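Local coordinates for protein GDP-L-fucose synthase (Campylobacter jejuni subsp. jejuni serotype O:2, PDB 7M13) that probably reduces, with NADPH, a GDP-linked keto sugar as a GDP-D-glycero-L-gluco-heptose synthase serving capsular polysaccharide formation, at residues A23-E26 / N27-R31; P186-L189 / R190-L194; I283-S286 / I287-A291. One frame throughout, in Å; residues are numbered along the deposited sequence.

Contact 1: residues A23-E26 / N27-R31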
# COMPACT_ATOMS: atom_id res chain seq x y z
N ALA B 23 23.26 15.49 0.95
CA ALA B 23 24.42 14.61 0.79
C ALA B 23 24.54 14.13 -0.66
O ALA B 23 25.65 14.03 -1.19
CB ALA B 23 24.34 13.44 1.75
N LEU B 24 23.43 13.81 -1.32
CA LEU B 24 23.52 13.35 -2.72
C LEU B 24 23.99 14.50 -3.61
O LEU B 24 24.85 14.25 -4.48
CB LEU B 24 22.16 12.82 -3.17
CG LEU B 24 21.90 11.39 -2.78
CD1 LEU B 24 20.41 11.12 -2.83
CD2 LEU B 24 22.66 10.44 -3.68
N VAL B 25 23.42 15.69 -3.42
CA VAL B 25 23.84 16.86 -4.25
C VAL B 25 25.35 17.03 -4.07
O VAL B 25 26.05 17.11 -5.09
CB VAL B 25 23.09 18.15 -3.90
CG1 VAL B 25 23.73 19.33 -4.63
CG2 VAL B 25 21.61 18.10 -4.23
N GLU B 26 25.84 17.07 -2.84
CA GLU B 26 27.30 17.34 -2.61
C GLU B 26 28.18 16.22 -3.17
O GLU B 26 29.24 16.51 -3.76
CB GLU B 26 27.57 17.55 -1.12
CG GLU B 26 27.00 18.86 -0.62
CD GLU B 26 27.14 19.05 0.88
OE1 GLU B 26 27.48 18.06 1.59
OE2 GLU B 26 26.86 20.18 1.34
N ASN B 27 27.83 14.97 -2.95
CA ASN B 27 28.62 13.80 -3.39
C ASN B 27 28.59 13.69 -4.93
O ASN B 27 29.63 13.40 -5.53
CB ASN B 27 28.13 12.52 -2.73
CG ASN B 27 28.78 12.36 -1.38
OD1 ASN B 27 29.93 11.93 -1.33
ND2 ASN B 27 28.13 12.81 -0.32
N LEU B 28 27.46 13.96 -5.58
CA LEU B 28 27.40 13.96 -7.06
C LEU B 28 28.31 15.08 -7.61
O LEU B 28 29.08 14.75 -8.49
CB LEU B 28 25.95 14.14 -7.49
CG LEU B 28 25.10 12.89 -7.31
CD1 LEU B 28 23.64 13.26 -7.39
CD2 LEU B 28 25.45 11.84 -8.35
N GLN B 29 28.20 16.30 -7.08
CA GLN B 29 29.03 17.44 -7.57
C GLN B 29 30.51 17.05 -7.41
O GLN B 29 31.33 17.28 -8.34
CB GLN B 29 28.61 18.71 -6.86
CG GLN B 29 27.30 19.26 -7.40
CD GLN B 29 26.73 20.41 -6.61
OE1 GLN B 29 27.03 20.60 -5.43
NE2 GLN B 29 25.84 21.14 -7.24
N LYS B 30 30.87 16.44 -6.28
CA LYS B 30 32.30 16.13 -5.99
C LYS B 30 32.86 15.13 -7.02
O LYS B 30 34.10 15.07 -7.21
CB LYS B 30 32.47 15.63 -4.56
CG LYS B 30 33.91 15.30 -4.19
CD LYS B 30 34.09 14.47 -2.93
CE LYS B 30 35.53 14.46 -2.46
NZ LYS B 30 35.58 14.46 -0.98
N ARG B 31 32.01 14.33 -7.65
CA ARG B 31 32.38 13.31 -8.64
C ARG B 31 32.19 13.84 -10.07
O ARG B 31 32.38 13.04 -11.00
CB ARG B 31 31.55 12.05 -8.39
CG ARG B 31 31.80 11.47 -7.00
CD ARG B 31 30.84 10.33 -6.82
NE ARG B 31 30.68 9.99 -5.42
CZ ARG B 31 30.52 8.76 -4.99
NH1 ARG B 31 30.51 7.75 -5.84
NH2 ARG B 31 30.41 8.55 -3.69
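Asn27 N bonds back to Ala23 O at 3.0 Å, the first of four successive i to i+4 backbone bonds that run on to Lys30 N and Glu26 O, in the second half of helix 19-30. The helix, whose first turn carries the NADP-binding residues Thr19 and Ala20, belongs to the beta-alpha-beta unit of strands 11-14 and 36-37 in the Rossmann fold. Asn27 grips Ala23 O twice. With CG anti to its own carbonyl carbon (chi1 -85°), the side chain folds back along the helix, and ND2 reaches Ala23 O at 2.9 Å in the plane of the Asn27 amide. The two donors arrive from opposite faces of the Ala23 carbonyl plane. ND2 also bonds Asp248 OD1, which ties the amide to helix 247-260 and should fix its rotation. On another side of the helix Leu24 CB and Leu28 CD1 come only loosely together, at 4.5 Å; both leucines pack on Phe65 of strand 63-66, and Leu24 also lies near the NADP-binding residue Phe109. The Glu26 carboxylate makes a salt bridge with Lys174. Beside strand 36-37, where Val25 and Gln29 both rest on Leu36, their side chains run alongside each other in the same direction. There the methyl Val25 CG1 touches the amide oxygen Gln29 OE1 at 3.6 Å.

Contact 2: residues P186-L189 / R190-L194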
# COMPACT_ATOMS: atom_id res chain seq x y z
N PRO B 186 21.66 13.20 15.49
CA PRO B 186 21.85 14.65 15.47
C PRO B 186 21.39 15.34 16.75
O PRO B 186 22.10 16.23 17.20
CB PRO B 186 21.03 15.11 14.25
CG PRO B 186 21.10 13.90 13.33
CD PRO B 186 20.98 12.72 14.27
N ALA B 187 20.27 14.90 17.33
CA ALA B 187 19.69 15.49 18.57
C ALA B 187 20.58 15.14 19.77
O ALA B 187 20.79 16.03 20.61
CB ALA B 187 18.29 14.99 18.82
N LEU B 188 21.07 13.90 19.84
CA LEU B 188 22.00 13.48 20.91
C LEU B 188 23.24 14.38 20.87
O LEU B 188 23.64 14.89 21.93
CB LEU B 188 22.35 12.00 20.71
CG LEU B 188 23.06 11.32 21.88
CD1 LEU B 188 22.29 11.49 23.17
CD2 LEU B 188 23.26 9.85 21.57
N LEU B 189 23.84 14.58 19.69
CA LEU B 189 25.03 15.45 19.54
C LEU B 189 24.66 16.82 20.10
O LEU B 189 25.47 17.37 20.90
CB LEU B 189 25.45 15.54 18.07
CG LEU B 189 26.69 16.38 17.81
CD1 LEU B 189 27.89 15.84 18.58
CD2 LEU B 189 27.00 16.45 16.32
N ARG B 190 23.48 17.34 19.76
CA ARG B 190 23.08 18.71 20.18
C ARG B 190 22.85 18.74 21.69
O ARG B 190 23.21 19.75 22.30
CB ARG B 190 21.82 19.21 19.46
CG ARG B 190 21.62 20.71 19.64
CD ARG B 190 20.60 21.30 18.69
NE ARG B 190 20.29 22.69 19.01
CZ ARG B 190 19.34 23.40 18.42
NH1 ARG B 190 19.13 24.66 18.78
NH2 ARG B 190 18.59 22.86 17.47
N LYS B 191 22.28 17.68 22.27
CA LYS B 191 22.01 17.60 23.73
C LYS B 191 23.33 17.72 24.50
O LYS B 191 23.39 18.49 25.49
CB LYS B 191 21.32 16.29 24.10
CG LYS B 191 19.82 16.24 23.84
CD LYS B 191 19.12 15.04 24.48
CE LYS B 191 19.38 14.91 25.97
NZ LYS B 191 18.43 13.98 26.63
N PHE B 192 24.37 16.99 24.09
CA PHE B 192 25.68 17.03 24.79
C PHE B 192 26.36 18.38 24.56
O PHE B 192 27.03 18.85 25.48
CB PHE B 192 26.56 15.85 24.39
CG PHE B 192 26.28 14.62 25.21
CD1 PHE B 192 26.87 14.46 26.46
CD2 PHE B 192 25.38 13.67 24.77
CE1 PHE B 192 26.58 13.34 27.23
CE2 PHE B 192 25.11 12.54 25.53
CZ PHE B 192 25.70 12.39 26.77
N HIS B 193 26.23 18.97 23.37
CA HIS B 193 26.84 20.29 23.05
C HIS B 193 26.27 21.35 24.00
O HIS B 193 27.07 22.10 24.61
CB HIS B 193 26.64 20.65 21.57
CG HIS B 193 27.20 21.98 21.22
ND1 HIS B 193 28.56 22.18 21.08
CD2 HIS B 193 26.60 23.16 20.98
CE1 HIS B 193 28.78 23.45 20.76
NE2 HIS B 193 27.59 24.07 20.70
N LEU B 194 24.95 21.41 24.15
CA LEU B 194 24.28 22.40 25.03
C LEU B 194 24.62 22.11 26.50
O LEU B 194 24.79 23.08 27.25
CB LEU B 194 22.77 22.35 24.82
CG LEU B 194 22.29 22.75 23.42
CD1 LEU B 194 20.78 22.86 23.40
CD2 LEU B 194 22.94 24.05 22.96
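Leu188 holds CG opposite its backbone N (chi1 -168°) while Phe192 sets its ring anti to its own carbonyl carbon (chi1 -86°), and one helical turn apart the two side chains end up alongside each other, pointing the same way. This i to i+4 pair forms an apolar ridge on helix 184-199, packed against helix 287-298, where Phe192 meets Val294. The methyl Leu188 CD1 comes to the rim of the phenyl ring and lies in its plane, 3.8 Å from Phe192 CE2, so the leucine meets an edge rather than a face. In the backbone of the same turn, Phe192 N donates to Leu188 O at 3.1 Å, nearly along the C=O axis. Next to it Lys191 N bonds Ala187 O at 2.8 Å. The lysine, a predicted substrate-binding residue, bends at chi3 (54°) and gives NZ to the carbonyl oxygens of Phe225 and Glu233. Arg190 instead stays extended from CG to NE, and its guanidinium makes a salt bridge with Asp209 and a hydrogen bond to Phe177 O. His193 ND1 is hydrogen-bonded to Tyr343 OH and its ring meets that of Tyr346 edge to face, joining the turn to helix 335-347. At the edge of the Phe192 ring, near its plane, Leu188 O approaches CD2 at 3.5 Å.

Contact 3: residues I283-S286 / I287-A291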
# COMPACT_ATOMS: atom_id res chain seq x y z
N ILE B 283 26.01 -3.08 11.90
CA ILE B 283 26.45 -3.04 13.32
C ILE B 283 25.49 -2.13 14.06
O ILE B 283 25.16 -1.03 13.53
CB ILE B 283 27.90 -2.53 13.39
CG1 ILE B 283 28.85 -3.42 12.57
CG2 ILE B 283 28.34 -2.41 14.84
CD1 ILE B 283 29.99 -2.69 11.89
N ASP B 284 25.04 -2.52 15.25
CA ASP B 284 24.22 -1.62 16.08
C ASP B 284 24.95 -1.36 17.41
O ASP B 284 25.98 -2.03 17.67
CB ASP B 284 22.80 -2.12 16.28
CG ASP B 284 22.63 -3.43 17.02
OD1 ASP B 284 23.64 -4.02 17.43
OD2 ASP B 284 21.45 -3.85 17.15
N TYR B 285 24.40 -0.39 18.13
CA TYR B 285 24.97 0.13 19.39
C TYR B 285 23.84 0.37 20.38
O TYR B 285 22.76 0.83 19.98
CB TYR B 285 25.72 1.43 19.13
CG TYR B 285 26.93 1.31 18.24
CD1 TYR B 285 28.20 1.17 18.78
CD2 TYR B 285 26.83 1.36 16.87
CE1 TYR B 285 29.32 1.10 17.99
CE2 TYR B 285 27.95 1.27 16.05
CZ TYR B 285 29.20 1.13 16.61
OH TYR B 285 30.32 1.07 15.83
N SER B 286 24.10 0.12 21.66
CA SER B 286 23.19 0.57 22.74
C SER B 286 23.22 2.10 22.80
O SER B 286 24.25 2.69 22.41
CB SER B 286 23.55 -0.04 24.07
OG SER B 286 24.77 0.50 24.54
N ILE B 287 22.14 2.70 23.26
CA ILE B 287 22.06 4.17 23.50
C ILE B 287 23.15 4.55 24.52
O ILE B 287 23.74 5.61 24.37
CB ILE B 287 20.64 4.61 23.91
CG1 ILE B 287 20.55 6.13 24.04
CG2 ILE B 287 20.15 3.91 25.17
CD1 ILE B 287 21.01 6.88 22.80
N LYS B 288 23.51 3.67 25.44
CA LYS B 288 24.64 3.96 26.37
C LYS B 288 25.92 4.16 25.56
O LYS B 288 26.63 5.16 25.78
CB LYS B 288 24.84 2.84 27.39
CG LYS B 288 26.04 3.01 28.30
CD LYS B 288 25.98 2.13 29.53
CE LYS B 288 25.75 0.67 29.21
NZ LYS B 288 25.83 -0.16 30.44
N GLU B 289 26.23 3.23 24.64
CA GLU B 289 27.49 3.25 23.86
C GLU B 289 27.52 4.50 22.97
O GLU B 289 28.56 5.13 22.87
CB GLU B 289 27.64 1.98 23.01
CG GLU B 289 27.88 0.73 23.85
CD GLU B 289 27.68 -0.61 23.16
OE1 GLU B 289 28.28 -1.61 23.62
OE2 GLU B 289 26.92 -0.68 22.17
N VAL B 290 26.40 4.82 22.31
CA VAL B 290 26.33 6.00 21.42
C VAL B 290 26.47 7.27 22.26
O VAL B 290 27.25 8.15 21.84
CB VAL B 290 25.01 6.02 20.62
CG1 VAL B 290 24.91 7.27 19.75
CG2 VAL B 290 24.90 4.78 19.77
N ALA B 291 25.75 7.37 23.37
CA ALA B 291 25.82 8.56 24.25
C ALA B 291 27.26 8.75 24.75
O ALA B 291 27.73 9.89 24.69
CB ALA B 291 24.83 8.46 25.37
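The side chains of Tyr285 and Glu289 cross at about a right angle, ring and carboxylate planes 76° apart, with Glu289 OE2 approaching the ring obliquely, 4.1 Å from Tyr285 CD1. Val290 CG2 also lies oblique to the ring, but its closer touch is with the root of the side chain, 3.5 Å from Tyr285 CB. The carboxylate has its main work at the backbone: Ser286 N donates to Glu289 OE2 at 3.0 Å, arriving from above the carboxylate plane, 35° out of it. In return Glu289 N donates to Ser286 OG at 3.1 Å. Ser286 can accept this bond because OG sits between its backbone N and carbonyl carbon (chi1 70°), turned over the first turn of the helix. Glu289 CG also leans on that hydroxyl at 3.2 Å. Val290 N closes the turn on Ser286 O at 3.0 Å, in the carbonyl plane. Arg241 forms a salt bridge with Asp284 and reaches Glu289 OE2 only in a long, weak ion pair. Through backbone bonds of Tyr285 with Arg242, the short strand 285-286 lies antiparallel to strand 241-246, and Val290 is buried against Leu185 of helix 184-199 and Leu335 of helix 335-347. The reciprocal pair of bonds is a capping box, with Ser286 as N-cap, where strand 285-286 passes directly into helix 287-298.

Contacts 2 and 3 adjoin: helix 184-199 and helix 287-298 pack together, with Leu188 CD2 3.6 Å from Val290 CG1 and Phe192 leaning on the backbone of Ala291. Contact 1 stands apart, its centre about 26 Å from that of contact 2 and about 29 Å from that of contact 3, on a Rossmann helix near the bound NADP. Contact 2 is the most buried of the three; the other two mix buried and exposed residues. Their chemistry follows their place: contact 1 adds a side-chain amide donor to a helix carbonyl, contact 2 pairs leucine with phenylalanine on a helix whose polar residues bond outside it, and contact 3 satisfies backbone N-H groups at a helix start.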